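Local coordinates for pyridoxal kinase (Entamoeba histolytica, PDB 4S1H), which probably phosphorylates pyridoxal to pyridoxal 5'-phosphate, using ATP as the phosphate donor, at residues Leu26-Ile31 with Tyr266-Glu271; Ala42-Tyr47 with Thr255-Ile260; Phe149-Glu154 with Cys165-Glu170; Gly184-Leu189 with Thr203-Arg208. All coordinates share one frame; numbering follows the deposited sequence.

Contact 1 of 4, residues Leu26-Ile31 with Tyr266-Glu271; sequences LDSFQI and YLKGTE
Phe29 and Lys268 bury the most surface in this contact, the lysine chain lying over one face of the ring. The methylene CG of Lys268 sits over the middle of the Phe29 ring, 3.7 Å from the centroid and only 9° off the ring normal, a CH-pi contact. With its CG beside the backbone N (chi1 -70°), the lysine runs past the phenylalanine in the opposite direction, then bends at its last two torsions so that NZ returns near the ring, 3.9 Å from Phe29 CE2. The carbonyl of Leu267 comes in obliquely, its O 3.5 Å from Phe29 CZ. Leu267 CB and CD1 both lie 3.7 Å from Ser28 OG, on the last turn of helix 18-28. Lys268 CD also touches the carbonyl of that serine, 3.7 Å from Ser28 O. Each segment bends at the meeting point: a Schellman motif at Gln30 ends the helix, and a type I turn from Tyr266 to Gly269 presents Leu267 and Lys268. Phe29 further meets Trp227 of helix 216-229 edge-to-face, while Leu267 rests on Ile248 of helix 234-250, so the contact bridges helix 18-28 to both.

Contact 2 of 4, residues Ala42-Tyr47 with Thr255-Ile260; sequences ANHTGY and TAEINI
His44 and Tyr47 belong to the loop between strands 33-41 and 52-54, which carries the pyridoxal 5'-phosphate-binding Thr45, and both bond to the loop that follows helix 234-250. A type I turn from His44 to Tyr47 folds the tyrosine back, and its CE1 lies 3.4 Å above the plane of the His44 ring, toward the rim. His44 NE2 donates a short bond to Ala256 O (2.7 Å), nearly straight at 168° and close to the ring plane. Tyr47 OH donates to Glu257 OE2 at 2.7 Å, meeting the oxygen on its anti side, 18° out of the carboxylate plane. A water gives the same oxygen a second donor, 2.6 Å from Glu257 OE2, and accepts from His44 N at 2.8 Å. Bent at chi2 (-70°), the Glu257 side chain thus turns its carboxylate to the loop, and its other oxygen, OE1, is held by Phe16 N. Asn43 OD1 bonds to Ser66 and Asn70 of the second subunit, tying the loop to the dimer interface. Polar bonds thus join the two loops beside the pyridoxal 5'-phosphate site, known from another structure of the protein and unoccupied here, consistent with the substrate-side loops of a ribokinase-like kinase.

Contact 3 of 4, residues Phe149-Glu154 with Cys165-Glu170; sequences FLTGLE and CHILHE
Thr151 OG1 takes part in two hydrogen bonds in the last turn of helix 144-151, while the methyl group of the same residue packs against Leu168. The hydroxyl bonds to Leu147 O one helical turn back and accepts from Leu153 N, with 3.3 Å between Leu153 N and Thr151 OG1 and an N-H...O angle of 154°. The second bond closes an ST turn across Gly152, the first residue to leave helical geometry, whose positive phi suits a glycine. The first torsion of Thr151 (60°) sets OG1 between the backbone N and the carbonyl carbon, which places CG2 beside the backbone N and facing helix 158-170. The Thr151 and Leu168 side chains cross at about a right angle, CG2 of the threonine 3.8 Å from both Leu168 CG and Leu168 CD2. Leu168 CD2 also approaches the carbonyl of Leu150, just before the threonine, 4.1 Å from Leu150 O. Farther along the turn, Leu153 CD1 rests 4.2 Å from Ile167 CG1, toward the more exposed side of the contact, and Thr151 CG2 lies 4.3 Å from Ile167 CB. Beyond the two segments, Leu168 reaches Ile134, Ile173 and Ile176, and Leu150 packs on Met130 of helix 124-133. Across the contact the touching surfaces are therefore almost wholly carbon, and the two successive helices are held by van der Waals packing. The polar half of Thr151 is used within its own segment and the preceding turn, consistent with a side-chain rotation that presents the methyl to helix 158-170.

Contact 4 of 4, residues Gly184-Leu189 with Thr203-Arg208; sequences GNDIIL and TIKIPR. With ADP (adenosine-5'-diphosphate), chain C.
Ile187 and Arg208 meet at the adenine end of the ADP pocket, on the beta hairpin formed by strands 186-193 and 202-207. Ile187 has its CG1 beside the backbone N and an extended second torsion (170°), which puts CD1 over the face of the adenine, 3.6 Å from ADP C5. The Arg208 chain leaves with CG anti to the backbone N (chi1 -168°), with Arg208 CG 3.7 Å from ADP N6, and then bends at chi3, which sets NE. The Arg208 and Ile187 side chains cross at about a right angle, Ile187 CG1 lying 3.9 Å above one face of the Arg208 guanidinium, offset toward its rim. Ile206, on the same sheet face as Ile187, brings CD1 to 3.5 Å from ADP O2'. Leu189 and Ile204 continue that face side by side toward helix 234-250. On the other face Ile188 and Lys205 run alongside each other, Ile188 CD1 3.4 Å from Lys205 NZ; the lysine lies too far from Asp186 for a salt bridge, with 4.5 Å between Asp186 OD2 and Lys205 NZ. Antiparallel backbone bonds set this register, including Ile187 N to Ile206 O (2.8 Å). The hairpin thus offers the nucleotide mainly apolar contacts, while polar recognition comes from neighbours such as Thr179 O and Ile209 N.

In the fold
None of the four contacts is fully buried; all lie some 17 to 18 Å from the chain centre and mix buried with exposed residues. Contacts 1 and 2 share the long loop after helix 234-250 and touch each other through Leu267 and Ile260; both also reach the second subunit. Their chemistry differs, with a lysine-on-phenylalanine contact in the first and hydrogen bonds, one through water, near the pyridoxal site in the second. Contacts 3 and 4 follow one another in sequence and touch no other protein chain: contact 3 joins consecutive helices by aliphatic side chains, contact 4 pairs strands by backbone bonds. Contact 4 alone lines the ADP pocket directly.

Contact 1 of 4, residues Leu26-Ile31 with Tyr266-Glu271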
# COMPACT_ATOMS: atom_id res chain seq x y z
N LEU A 26 3.46 0.94 8.52
CA LEU A 26 2.66 -0.01 9.33
C LEU A 26 2.95 -1.46 8.94
O LEU A 26 3.06 -2.32 9.83
CB LEU A 26 1.17 0.31 9.24
CG LEU A 26 0.73 1.60 9.93
CD1 LEU A 26 -0.66 2.05 9.51
CD2 LEU A 26 0.81 1.50 11.45
N ASP A 27 3.12 -1.73 7.66
CA ASP A 27 3.57 -3.09 7.25
C ASP A 27 4.93 -3.46 7.91
O ASP A 27 5.10 -4.56 8.45
CB ASP A 27 3.66 -3.29 5.71
CG ASP A 27 2.28 -3.19 4.96
OD1 ASP A 27 1.19 -3.19 5.58
OD2 ASP A 27 2.30 -3.09 3.69
N SER A 28 5.90 -2.54 7.90
CA SER A 28 7.21 -2.82 8.45
C SER A 28 7.19 -3.03 9.98
O SER A 28 8.00 -3.76 10.52
CB SER A 28 8.24 -1.74 8.07
OG SER A 28 8.77 -1.09 9.21
N PHE A 29 6.21 -2.42 10.65
CA PHE A 29 6.00 -2.62 12.10
C PHE A 29 5.09 -3.82 12.38
O PHE A 29 4.84 -4.12 13.52
CB PHE A 29 5.40 -1.35 12.77
CG PHE A 29 6.40 -0.30 13.20
CD1 PHE A 29 6.88 0.63 12.31
CD2 PHE A 29 6.83 -0.22 14.54
CE1 PHE A 29 7.79 1.60 12.71
CE2 PHE A 29 7.74 0.75 14.95
CZ PHE A 29 8.22 1.67 14.03
N GLN A 30 4.57 -4.46 11.32
CA GLN A 30 3.68 -5.60 11.41
C GLN A 30 2.42 -5.28 12.23
O GLN A 30 1.94 -6.11 13.01
CB GLN A 30 4.42 -6.82 11.91
CG GLN A 30 5.56 -7.23 10.97
CD GLN A 30 6.47 -8.20 11.63
OE1 GLN A 30 7.34 -7.80 12.38
NE2 GLN A 30 6.26 -9.49 11.39
N ILE A 31 1.86 -4.13 11.94
CA ILE A 31 0.61 -3.65 12.54
C ILE A 31 -0.48 -3.84 11.46
O ILE A 31 -0.46 -3.18 10.42
CB ILE A 31 0.73 -2.20 13.03
CG1 ILE A 31 1.81 -2.06 14.15
CG2 ILE A 31 -0.64 -1.72 13.51
CD1 ILE A 31 2.20 -0.64 14.49
N TYR A 266 15.50 0.68 8.96
CA TYR A 266 15.73 1.68 10.01
C TYR A 266 14.42 2.26 10.55
O TYR A 266 14.47 3.09 11.45
CB TYR A 266 16.64 2.82 9.50
CG TYR A 266 17.93 2.30 8.91
CD1 TYR A 266 18.97 1.86 9.72
CD2 TYR A 266 18.08 2.18 7.54
CE1 TYR A 266 20.13 1.35 9.18
CE2 TYR A 266 19.23 1.67 6.98
CZ TYR A 266 20.25 1.25 7.79
OH TYR A 266 21.41 0.74 7.26
N LEU A 267 13.27 1.81 10.05
CA LEU A 267 12.00 2.42 10.44
C LEU A 267 11.64 2.13 11.90
O LEU A 267 11.05 3.00 12.55
CB LEU A 267 10.86 1.99 9.51
CG LEU A 267 10.87 2.58 8.10
CD1 LEU A 267 9.74 1.99 7.31
CD2 LEU A 267 10.71 4.11 8.11
N LYS A 268 12.06 0.97 12.39
CA LYS A 268 11.88 0.55 13.78
C LYS A 268 13.05 0.93 14.67
O LYS A 268 13.19 0.42 15.79
CB LYS A 268 11.65 -0.97 13.87
CG LYS A 268 10.32 -1.44 13.32
CD LYS A 268 10.09 -2.94 13.51
CE LYS A 268 10.16 -3.40 14.96
NZ LYS A 268 9.50 -2.57 16.03
N GLY A 269 13.89 1.86 14.20
CA GLY A 269 14.98 2.41 15.00
C GLY A 269 14.50 3.00 16.29
O GLY A 269 13.44 3.63 16.34
N THR A 270 15.28 2.78 17.33
CA THR A 270 14.95 3.26 18.67
C THR A 270 15.84 4.39 19.10
O THR A 270 15.67 4.88 20.21
CB THR A 270 15.06 2.13 19.71
OG1 THR A 270 16.38 1.59 19.68
CG2 THR A 270 14.05 1.06 19.43
N GLU A 271 16.76 4.85 18.24
CA GLU A 271 17.60 6.02 18.60
C GLU A 271 16.73 7.26 18.80
O GLU A 271 15.81 7.52 18.04
CB GLU A 271 18.65 6.30 17.53
CG GLU A 271 19.83 7.11 18.06
CD GLU A 271 20.83 7.55 17.01
OE1 GLU A 271 20.52 7.57 15.80
OE2 GLU A 271 21.94 7.93 17.43

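Contact 2 of 4, residues Ala42-Tyr47 with Thr255-Ile260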
# COMPACT_ATOMS: atom_id res chain seq x y z
N ALA A 42 -1.50 9.00 -10.05
CA ALA A 42 -0.26 8.41 -10.58
C ALA A 42 0.93 8.73 -9.71
O ALA A 42 1.79 7.91 -9.49
CB ALA A 42 0.00 8.93 -11.97
N ASN A 43 0.98 9.99 -9.25
CA ASN A 43 2.13 10.52 -8.54
C ASN A 43 1.67 11.74 -7.72
O ASN A 43 0.53 12.15 -7.83
CB ASN A 43 3.23 10.90 -9.54
CG ASN A 43 2.70 11.65 -10.75
OD1 ASN A 43 2.59 11.11 -11.86
ND2 ASN A 43 2.34 12.93 -10.54
N HIS A 44 2.53 12.27 -6.86
CA HIS A 44 2.07 13.37 -6.02
C HIS A 44 1.94 14.69 -6.79
O HIS A 44 2.33 14.81 -7.95
CB HIS A 44 2.87 13.47 -4.72
CG HIS A 44 4.31 13.81 -4.90
ND1 HIS A 44 4.73 14.98 -5.49
CD2 HIS A 44 5.43 13.16 -4.51
CE1 HIS A 44 6.05 15.02 -5.49
NE2 HIS A 44 6.49 13.94 -4.89
N THR A 45 1.34 15.68 -6.11
CA THR A 45 0.92 16.95 -6.73
C THR A 45 2.09 17.88 -7.11
O THR A 45 1.93 18.85 -7.86
CB THR A 45 -0.12 17.64 -5.82
OG1 THR A 45 0.37 17.66 -4.48
CG2 THR A 45 -1.43 16.85 -5.79
N GLY A 46 3.26 17.60 -6.56
CA GLY A 46 4.53 18.20 -6.99
C GLY A 46 4.98 18.08 -8.45
O GLY A 46 5.79 18.88 -8.91
N TYR A 47 4.49 17.08 -9.18
CA TYR A 47 4.86 16.90 -10.57
C TYR A 47 4.00 17.78 -11.49
O TYR A 47 2.88 18.16 -11.09
CB TYR A 47 4.72 15.42 -10.98
CG TYR A 47 5.68 14.49 -10.24
CD1 TYR A 47 5.38 13.97 -8.98
CD2 TYR A 47 6.90 14.15 -10.80
CE1 TYR A 47 6.24 13.13 -8.30
CE2 TYR A 47 7.78 13.31 -10.12
CZ TYR A 47 7.45 12.80 -8.89
OH TYR A 47 8.34 11.99 -8.19
N THR A 255 14.62 15.84 -4.03
CA THR A 255 13.54 16.30 -3.16
C THR A 255 12.18 15.79 -3.67
O THR A 255 11.18 15.95 -2.97
CB THR A 255 13.53 17.83 -2.99
OG1 THR A 255 13.52 18.45 -4.28
CG2 THR A 255 14.77 18.27 -2.22
N ALA A 256 12.18 15.17 -4.86
CA ALA A 256 10.98 14.63 -5.48
C ALA A 256 10.32 13.58 -4.59
O ALA A 256 9.11 13.65 -4.34
CB ALA A 256 11.30 14.03 -6.86
N GLU A 257 11.12 12.62 -4.11
CA GLU A 257 10.63 11.48 -3.30
C GLU A 257 11.59 11.10 -2.17
O GLU A 257 12.80 11.04 -2.39
CB GLU A 257 10.44 10.24 -4.18
CG GLU A 257 9.49 10.42 -5.34
CD GLU A 257 8.03 10.57 -4.98
OE1 GLU A 257 7.59 10.40 -3.79
OE2 GLU A 257 7.27 10.81 -5.95
N ILE A 258 11.04 10.89 -0.97
CA ILE A 258 11.83 10.45 0.18
C ILE A 258 12.24 9.01 0.01
O ILE A 258 11.52 8.21 -0.63
CB ILE A 258 11.12 10.66 1.54
CG1 ILE A 258 9.78 9.93 1.58
CG2 ILE A 258 10.98 12.15 1.83
CD1 ILE A 258 9.12 9.92 2.93
N ASN A 259 13.41 8.68 0.54
CA ASN A 259 14.03 7.36 0.34
C ASN A 259 13.53 6.29 1.35
O ASN A 259 14.32 5.59 1.98
CB ASN A 259 15.54 7.52 0.40
CG ASN A 259 16.30 6.35 -0.16
OD1 ASN A 259 15.74 5.52 -0.88
ND2 ASN A 259 17.59 6.30 0.13
N ILE A 260 12.22 6.14 1.44
CA ILE A 260 11.64 5.32 2.47
C ILE A 260 11.84 3.81 2.20
O ILE A 260 12.04 3.07 3.14
CB ILE A 260 10.17 5.72 2.75
CG1 ILE A 260 9.70 5.08 4.06
CG2 ILE A 260 9.25 5.36 1.60
CD1 ILE A 260 8.32 5.55 4.48
O HOH W 1 4.64 10.63 -6.18

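Contact 3 of 4, residues Phe149-Glu154 with Cys165-Glu170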
# COMPACT_ATOMS: atom_id res chain seq x y z
N PHE A 149 -4.39 27.78 9.33
CA PHE A 149 -5.66 27.58 8.61
C PHE A 149 -6.78 27.06 9.50
O PHE A 149 -7.93 27.38 9.26
CB PHE A 149 -5.50 26.63 7.40
CG PHE A 149 -4.64 27.17 6.28
CD1 PHE A 149 -4.58 28.55 6.02
CD2 PHE A 149 -3.92 26.31 5.46
CE1 PHE A 149 -3.79 29.04 4.99
CE2 PHE A 149 -3.13 26.81 4.42
CZ PHE A 149 -3.07 28.18 4.19
N LEU A 150 -6.45 26.26 10.51
CA LEU A 150 -7.46 25.71 11.39
C LEU A 150 -7.94 26.69 12.44
O LEU A 150 -8.98 26.45 13.06
CB LEU A 150 -6.92 24.46 12.10
CG LEU A 150 -6.65 23.27 11.22
CD1 LEU A 150 -5.82 22.25 11.99
CD2 LEU A 150 -7.98 22.70 10.73
N THR A 151 -7.20 27.78 12.68
CA THR A 151 -7.54 28.74 13.73
C THR A 151 -7.80 30.17 13.24
O THR A 151 -8.42 30.99 13.96
CB THR A 151 -6.42 28.82 14.78
OG1 THR A 151 -5.20 29.24 14.16
CG2 THR A 151 -6.23 27.51 15.45
N GLY A 152 -7.33 30.51 12.04
CA GLY A 152 -7.39 31.89 11.55
C GLY A 152 -6.35 32.81 12.16
O GLY A 152 -6.46 34.04 12.03
N LEU A 153 -5.35 32.25 12.85
CA LEU A 153 -4.27 33.03 13.47
C LEU A 153 -2.97 32.79 12.70
O LEU A 153 -2.72 31.71 12.17
CB LEU A 153 -4.08 32.58 14.92
CG LEU A 153 -5.18 32.90 15.93
CD1 LEU A 153 -4.71 32.67 17.36
CD2 LEU A 153 -5.67 34.33 15.79
N GLU A 154 -2.15 33.83 12.62
CA GLU A 154 -0.82 33.67 12.05
C GLU A 154 -0.02 32.73 12.96
O GLU A 154 -0.17 32.78 14.18
CB GLU A 154 -0.11 35.03 11.93
CG GLU A 154 -0.69 36.01 10.90
CD GLU A 154 0.36 36.61 9.94
OE1 GLU A 154 1.04 35.86 9.21
OE2 GLU A 154 0.48 37.85 9.91
N CYS A 165 -2.72 27.10 19.50
CA CYS A 165 -3.05 25.81 20.15
C CYS A 165 -4.11 26.02 21.22
O CYS A 165 -4.99 25.19 21.39
CB CYS A 165 -1.82 25.17 20.79
SG CYS A 165 -0.70 24.41 19.59
N HIS A 166 -4.03 27.12 21.94
CA HIS A 166 -5.05 27.42 22.94
C HIS A 166 -6.47 27.31 22.37
O HIS A 166 -7.36 26.66 22.96
CB HIS A 166 -4.79 28.79 23.55
CG HIS A 166 -5.83 29.22 24.53
ND1 HIS A 166 -5.91 28.68 25.80
CD2 HIS A 166 -6.89 30.05 24.40
CE1 HIS A 166 -6.94 29.22 26.44
NE2 HIS A 166 -7.55 30.05 25.61
N ILE A 167 -6.67 27.92 21.20
CA ILE A 167 -7.98 28.00 20.58
C ILE A 167 -8.51 26.57 20.38
O ILE A 167 -9.66 26.25 20.70
CB ILE A 167 -7.91 28.70 19.20
CG1 ILE A 167 -7.51 30.20 19.33
CG2 ILE A 167 -9.22 28.57 18.44
CD1 ILE A 167 -8.49 31.07 20.08
N LEU A 168 -7.64 25.70 19.92
CA LEU A 168 -8.04 24.32 19.66
C LEU A 168 -8.22 23.49 20.91
O LEU A 168 -9.14 22.66 20.97
CB LEU A 168 -7.05 23.65 18.71
CG LEU A 168 -6.94 24.33 17.36
CD1 LEU A 168 -6.04 23.46 16.48
CD2 LEU A 168 -8.28 24.58 16.66
N HIS A 169 -7.34 23.65 21.89
CA HIS A 169 -7.52 23.03 23.19
C HIS A 169 -8.84 23.45 23.86
O HIS A 169 -9.49 22.62 24.48
CB HIS A 169 -6.40 23.35 24.15
CG HIS A 169 -5.06 22.78 23.79
ND1 HIS A 169 -4.88 21.47 23.40
CD2 HIS A 169 -3.83 23.34 23.81
CE1 HIS A 169 -3.59 21.26 23.18
NE2 HIS A 169 -2.93 22.38 23.45
N GLU A 170 -9.23 24.72 23.73
CA GLU A 170 -10.53 25.19 24.27
C GLU A 170 -11.72 24.47 23.61
O GLU A 170 -12.76 24.35 24.23
CB GLU A 170 -10.66 26.69 24.12
CG GLU A 170 -9.75 27.43 25.07
CD GLU A 170 -10.27 27.45 26.50
OE1 GLU A 170 -11.09 28.35 26.83
OE2 GLU A 170 -9.84 26.59 27.31

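Contact 4 of 4, residues Gly184-Leu189 with Thr203-Arg208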
# COMPACT_ATOMS: atom_id res chain seq x y z
N GLY A 184 14.79 30.59 12.16
CA GLY A 184 16.11 30.70 11.52
C GLY A 184 16.36 29.60 10.49
O GLY A 184 15.60 29.47 9.54
N ASN A 185 17.42 28.81 10.70
CA ASN A 185 17.69 27.60 9.88
C ASN A 185 17.38 26.31 10.64
O ASN A 185 17.91 25.24 10.31
CB ASN A 185 19.14 27.57 9.42
CG ASN A 185 19.52 28.78 8.59
OD1 ASN A 185 18.66 29.49 8.06
ND2 ASN A 185 20.82 29.01 8.44
N ASP A 186 16.54 26.44 11.67
CA ASP A 186 15.98 25.30 12.35
C ASP A 186 14.50 25.23 12.09
O ASP A 186 13.85 26.19 11.65
CB ASP A 186 16.23 25.39 13.86
CG ASP A 186 17.70 25.46 14.20
OD1 ASP A 186 18.45 24.53 13.81
OD2 ASP A 186 18.11 26.46 14.84
N ILE A 187 13.99 24.05 12.37
CA ILE A 187 12.59 23.74 12.43
C ILE A 187 12.33 23.46 13.91
O ILE A 187 12.99 22.58 14.49
CB ILE A 187 12.33 22.47 11.57
CG1 ILE A 187 12.53 22.80 10.08
CG2 ILE A 187 10.95 21.87 11.83
CD1 ILE A 187 12.54 21.57 9.19
N ILE A 188 11.35 24.13 14.51
CA ILE A 188 10.89 23.77 15.86
C ILE A 188 9.60 22.98 15.79
O ILE A 188 8.69 23.34 15.06
CB ILE A 188 10.63 25.00 16.75
CG1 ILE A 188 11.78 25.95 16.64
CG2 ILE A 188 10.38 24.54 18.18
CD1 ILE A 188 13.14 25.36 16.95
N LEU A 189 9.57 21.87 16.53
CA LEU A 189 8.38 21.11 16.77
C LEU A 189 7.89 21.49 18.16
O LEU A 189 8.69 21.62 19.07
CB LEU A 189 8.69 19.61 16.66
CG LEU A 189 7.65 18.60 17.09
CD1 LEU A 189 7.71 17.37 16.17
CD2 LEU A 189 7.84 18.20 18.54
N THR A 203 9.33 21.40 23.30
CA THR A 203 9.80 21.63 21.94
C THR A 203 11.01 20.77 21.61
O THR A 203 11.66 20.22 22.50
CB THR A 203 10.14 23.12 21.66
OG1 THR A 203 11.13 23.60 22.59
CG2 THR A 203 8.90 23.99 21.73
N ILE A 204 11.23 20.57 20.31
CA ILE A 204 12.42 19.93 19.80
C ILE A 204 12.92 20.81 18.66
O ILE A 204 12.12 21.21 17.79
CB ILE A 204 12.12 18.52 19.22
CG1 ILE A 204 11.49 17.62 20.29
CG2 ILE A 204 13.38 17.88 18.62
CD1 ILE A 204 11.17 16.21 19.87
N LYS A 205 14.22 21.09 18.68
CA LYS A 205 14.89 21.88 17.63
C LYS A 205 15.57 20.93 16.64
O LYS A 205 16.38 20.09 17.03
CB LYS A 205 15.89 22.84 18.26
CG LYS A 205 16.51 23.81 17.26
CD LYS A 205 17.58 24.69 17.89
CE LYS A 205 17.11 25.50 19.05
NZ LYS A 205 15.89 26.30 18.79
N ILE A 206 15.24 21.08 15.36
CA ILE A 206 15.72 20.22 14.28
C ILE A 206 16.46 21.07 13.24
O ILE A 206 15.87 21.98 12.69
CB ILE A 206 14.54 19.54 13.60
CG1 ILE A 206 13.76 18.70 14.62
CG2 ILE A 206 15.02 18.67 12.43
CD1 ILE A 206 12.26 18.65 14.37
N PRO A 207 17.74 20.74 12.94
CA PRO A 207 18.44 21.54 11.90
C PRO A 207 17.82 21.28 10.56
O PRO A 207 17.52 20.12 10.26
CB PRO A 207 19.87 20.99 11.94
CG PRO A 207 20.02 20.38 13.29
CD PRO A 207 18.66 19.83 13.64
N ARG A 208 17.57 22.33 9.78
CA ARG A 208 16.95 22.14 8.47
C ARG A 208 17.95 21.50 7.51
O ARG A 208 19.11 21.91 7.45
CB ARG A 208 16.46 23.46 7.87
CG ARG A 208 15.56 23.24 6.65
CD ARG A 208 15.20 24.56 5.96
NE ARG A 208 14.09 25.26 6.60
CZ ARG A 208 12.83 24.83 6.60
NH1 ARG A 208 12.48 23.68 6.02
NH2 ARG A 208 11.89 25.56 7.21
PB ADP C . 4.48 18.37 6.33
O1B ADP C . 4.78 19.80 5.95
O2B ADP C . 4.72 17.38 5.21
O3B ADP C . 3.16 18.27 7.04
PA ADP C . 6.71 18.89 8.11
O1A ADP C . 6.17 19.49 9.38
O2A ADP C . 7.27 19.78 7.06
O3A ADP C . 5.56 17.96 7.44
O5' ADP C . 7.80 17.80 8.47
C5' ADP C . 7.58 16.72 9.35
C4' ADP C . 8.90 16.43 10.01
O4' ADP C . 9.87 16.11 9.01
C3' ADP C . 9.45 17.65 10.74
O3' ADP C . 9.00 17.68 12.10
C2' ADP C . 10.93 17.47 10.59
O2' ADP C . 11.41 16.60 11.60
C1' ADP C . 11.10 16.79 9.25
N9 ADP C . 11.42 17.69 8.12
C8 ADP C . 10.63 18.14 7.13
N7 ADP C . 11.32 18.92 6.26
C5 ADP C . 12.58 18.96 6.70
C6 ADP C . 13.84 19.60 6.25
N6 ADP C . 13.85 20.36 5.14
N1 ADP C . 14.95 19.39 7.00
C2 ADP C . 14.93 18.62 8.13
N3 ADP C . 13.81 18.01 8.59
C4 ADP C . 12.64 18.15 7.92